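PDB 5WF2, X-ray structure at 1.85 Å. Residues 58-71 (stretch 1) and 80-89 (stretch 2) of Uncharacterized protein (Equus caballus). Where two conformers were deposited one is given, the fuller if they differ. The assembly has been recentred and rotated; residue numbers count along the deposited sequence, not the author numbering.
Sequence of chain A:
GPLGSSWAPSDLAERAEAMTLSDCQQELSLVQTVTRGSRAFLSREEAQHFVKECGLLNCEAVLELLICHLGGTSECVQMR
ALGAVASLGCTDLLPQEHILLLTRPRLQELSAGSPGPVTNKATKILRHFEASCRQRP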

# COMPACT_ATOMS: atom_id res chain seq x y z
N ASN A 58 -8.01 8.45 7.85
CA ASN A 58 -8.08 9.02 6.50
C ASN A 58 -7.37 8.06 5.55
O ASN A 58 -6.14 7.95 5.59
CB ASN A 58 -7.44 10.40 6.50
CG ASN A 58 -7.67 11.15 5.19
OD1 ASN A 58 -7.07 10.82 4.19
ND2 ASN A 58 -8.54 12.15 5.21
N CYS A 59 -8.16 7.35 4.75
CA CYS A 59 -7.63 6.36 3.81
C CYS A 59 -6.61 6.92 2.84
O CYS A 59 -5.57 6.30 2.60
CB CYS A 59 -8.78 5.72 3.03
SG CYS A 59 -9.57 4.33 3.87
N GLU A 60 -6.89 8.09 2.27
CA GLU A 60 -5.98 8.67 1.30
C GLU A 60 -4.63 8.96 1.93
O GLU A 60 -3.58 8.67 1.34
CB GLU A 60 -6.59 9.95 0.69
CG GLU A 60 -5.63 10.60 -0.22
CD GLU A 60 -6.22 11.73 -1.04
OE1 GLU A 60 -7.45 12.00 -0.92
OE2 GLU A 60 -5.42 12.33 -1.79
N ALA A 61 -4.61 9.48 3.16
CA ALA A 61 -3.34 9.74 3.81
C ALA A 61 -2.59 8.45 4.10
O ALA A 61 -1.37 8.39 3.95
CB ALA A 61 -3.58 10.53 5.10
N VAL A 62 -3.30 7.41 4.52
CA VAL A 62 -2.68 6.08 4.68
C VAL A 62 -1.99 5.63 3.39
O VAL A 62 -0.85 5.13 3.40
CB VAL A 62 -3.73 5.05 5.13
CG1 VAL A 62 -3.12 3.64 5.07
CG2 VAL A 62 -4.23 5.34 6.54
N LEU A 63 -2.71 5.75 2.27
CA LEU A 63 -2.15 5.35 0.99
C LEU A 63 -0.93 6.21 0.63
O LEU A 63 0.07 5.69 0.14
CB LEU A 63 -3.23 5.42 -0.09
CG LEU A 63 -3.03 4.68 -1.42
CD1 LEU A 63 -2.80 3.22 -1.16
CD2 LEU A 63 -4.24 4.84 -2.35
N GLU A 64 -1.00 7.52 0.85
CA GLU A 64 0.18 8.31 0.56
C GLU A 64 1.36 7.88 1.43
O GLU A 64 2.51 7.89 0.97
CB GLU A 64 -0.12 9.80 0.69
CG GLU A 64 -1.06 10.35 -0.38
CD GLU A 64 -0.41 10.54 -1.73
OE1 GLU A 64 0.84 10.59 -1.80
OE2 GLU A 64 -1.17 10.65 -2.72
N LEU A 65 1.11 7.46 2.67
CA LEU A 65 2.20 7.02 3.54
C LEU A 65 2.71 5.64 3.14
O LEU A 65 3.92 5.37 3.19
CB LEU A 65 1.75 7.05 5.00
CG LEU A 65 1.55 8.50 5.50
CD1 LEU A 65 0.73 8.58 6.75
CD2 LEU A 65 2.84 9.10 5.72
N LEU A 66 1.82 4.78 2.66
CA LEU A 66 2.28 3.51 2.12
C LEU A 66 3.16 3.75 0.92
O LEU A 66 4.18 3.09 0.76
CB LEU A 66 1.09 2.63 1.73
CG LEU A 66 0.34 1.98 2.90
CD1 LEU A 66 -1.01 1.47 2.39
CD2 LEU A 66 1.17 0.87 3.51
N ILE A 67 2.78 4.68 0.05
CA ILE A 67 3.61 4.97 -1.12
C ILE A 67 4.98 5.44 -0.68
O ILE A 67 5.99 5.05 -1.26
CB ILE A 67 2.91 5.99 -2.04
CG1 ILE A 67 1.65 5.35 -2.63
CG2 ILE A 67 3.89 6.42 -3.16
CD1 ILE A 67 0.72 6.29 -3.38
N CYS A 68 5.05 6.27 0.36
CA CYS A 68 6.35 6.67 0.91
C CYS A 68 7.19 5.46 1.28
O CYS A 68 8.39 5.42 0.99
CB CYS A 68 6.15 7.59 2.11
SG CYS A 68 5.53 9.18 1.62
N HIS A 69 6.59 4.45 1.90
CA HIS A 69 7.35 3.26 2.27
C HIS A 69 7.69 2.36 1.09
O HIS A 69 8.32 1.32 1.31
CB HIS A 69 6.59 2.45 3.32
CG HIS A 69 6.63 3.07 4.68
ND1 HIS A 69 5.92 4.20 5.01
CD2 HIS A 69 7.30 2.70 5.79
CE1 HIS A 69 6.16 4.51 6.27
NE2 HIS A 69 7.00 3.62 6.77
N LEU A 70 7.30 2.68 -0.13
CA LEU A 70 7.71 1.88 -1.27
C LEU A 70 9.06 2.29 -1.79
O LEU A 70 9.58 1.62 -2.67
CB LEU A 70 6.69 1.97 -2.41
CG LEU A 70 5.36 1.32 -2.07
CD1 LEU A 70 4.39 1.51 -3.20
CD2 LEU A 70 5.52 -0.15 -1.89
N GLY A 71 9.64 3.35 -1.26
CA GLY A 71 10.97 3.78 -1.67
C GLY A 71 11.84 4.05 -0.46
O GLY A 71 11.36 4.52 0.58
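Stretch 2 (80-89) RALGAVASLG

The backbones come unusually near each other at one point: the CA atoms of Leu-66 and Ala-81 lie 5.7 Å apart, where the small alanine side chain takes up little room, whereas those of Leu-63 and Val-85 are 7.0 Å apart. Residues 80-89 are helical throughout, continuing a helix that begins earlier in the chain, and they run nearly antiparallel to helix 59-68, with a crossing angle of -153° and axes 9.5 Å apart at closest approach. No hydrogen bond joins the two stretches; apolar side chains make the contact.

Ala-81 and Ala-84 both point toward stretch 1, and their single methyl groups leave space for Leu-66, whose CD2 lies 3.7 Å from Ala-84 CB and 4.2 Å from Ala-81 CB. Past the helix, Leu-70 leaves its CA sideways, but its length brings CD2 3.8 Å from Ala-81 CB and 3.7 Å from Leu-82 CD2; Leu-82 is likewise long enough to reach although its CA-to-CB bond points away.

Val-85, also sideways, branches at CB and so places CG2 4.1 Å from both Leu-66 CD1 and Leu-63 CD1. Leu-63 starts sideways too, and its length carries CD1 to 4.3 Å from Leu-88 CD2. Leu-88, pointing toward stretch 1, sets CD1 4.1 Å from Cys-59 SG, a compact, weakly polar partner that suits this apolar setting.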

# COMPACT_ATOMS: atom_id res chain seq x y z
N ARG A 80 5.40 -5.79 2.16
CA ARG A 80 4.28 -5.63 3.08
C ARG A 80 3.47 -4.38 2.74
O ARG A 80 2.24 -4.39 2.85
CB ARG A 80 4.77 -5.58 4.54
CG ARG A 80 5.42 -6.92 4.99
CD ARG A 80 5.85 -6.88 6.45
NE ARG A 80 4.71 -6.72 7.35
CZ ARG A 80 3.99 -7.72 7.83
NH1 ARG A 80 4.31 -8.95 7.52
NH2 ARG A 80 2.96 -7.48 8.64
N ALA A 81 4.15 -3.31 2.35
CA ALA A 81 3.45 -2.09 1.94
C ALA A 81 2.59 -2.36 0.71
O ALA A 81 1.44 -1.92 0.67
CB ALA A 81 4.44 -0.96 1.69
N LEU A 82 3.13 -3.07 -0.29
CA LEU A 82 2.32 -3.50 -1.45
C LEU A 82 1.14 -4.37 -1.03
O LEU A 82 0.04 -4.26 -1.60
CB LEU A 82 3.16 -4.26 -2.48
CG LEU A 82 4.19 -3.43 -3.26
CD1 LEU A 82 5.10 -4.33 -4.09
CD2 LEU A 82 3.56 -2.39 -4.16
N GLY A 83 1.36 -5.30 -0.10
CA GLY A 83 0.25 -6.07 0.42
C GLY A 83 -0.85 -5.20 0.99
O GLY A 83 -2.04 -5.48 0.79
N ALA A 84 -0.47 -4.17 1.73
CA ALA A 84 -1.44 -3.28 2.34
C ALA A 84 -2.20 -2.50 1.27
O ALA A 84 -3.41 -2.31 1.40
CB ALA A 84 -0.77 -2.33 3.32
N VAL A 85 -1.49 -2.05 0.23
CA VAL A 85 -2.13 -1.41 -0.93
C VAL A 85 -3.14 -2.35 -1.57
O VAL A 85 -4.27 -1.96 -1.84
CB VAL A 85 -1.06 -0.96 -1.96
CG1 VAL A 85 -1.74 -0.49 -3.28
CG2 VAL A 85 -0.16 0.12 -1.41
N ALA A 86 -2.76 -3.60 -1.81
CA ALA A 86 -3.68 -4.58 -2.39
C ALA A 86 -4.91 -4.78 -1.52
O ALA A 86 -6.04 -4.80 -2.01
CB ALA A 86 -2.96 -5.90 -2.64
N SER A 87 -4.70 -4.94 -0.20
CA SER A 87 -5.83 -5.13 0.72
C SER A 87 -6.78 -3.96 0.66
O SER A 87 -8.00 -4.16 0.54
CB SER A 87 -5.33 -5.36 2.14
OG SER A 87 -4.69 -6.63 2.24
N LEU A 88 -6.27 -2.74 0.79
CA LEU A 88 -7.13 -1.57 0.69
C LEU A 88 -7.81 -1.49 -0.68
O LEU A 88 -8.98 -1.12 -0.77
CB LEU A 88 -6.31 -0.31 0.96
CG LEU A 88 -7.01 1.02 1.06
CD1 LEU A 88 -8.13 0.98 2.07
CD2 LEU A 88 -5.94 1.99 1.50
N GLY A 89 -7.12 -1.89 -1.74
CA GLY A 89 -7.74 -1.86 -3.06
C GLY A 89 -8.91 -2.82 -3.18
O GLY A 89 -9.82 -2.59 -3.97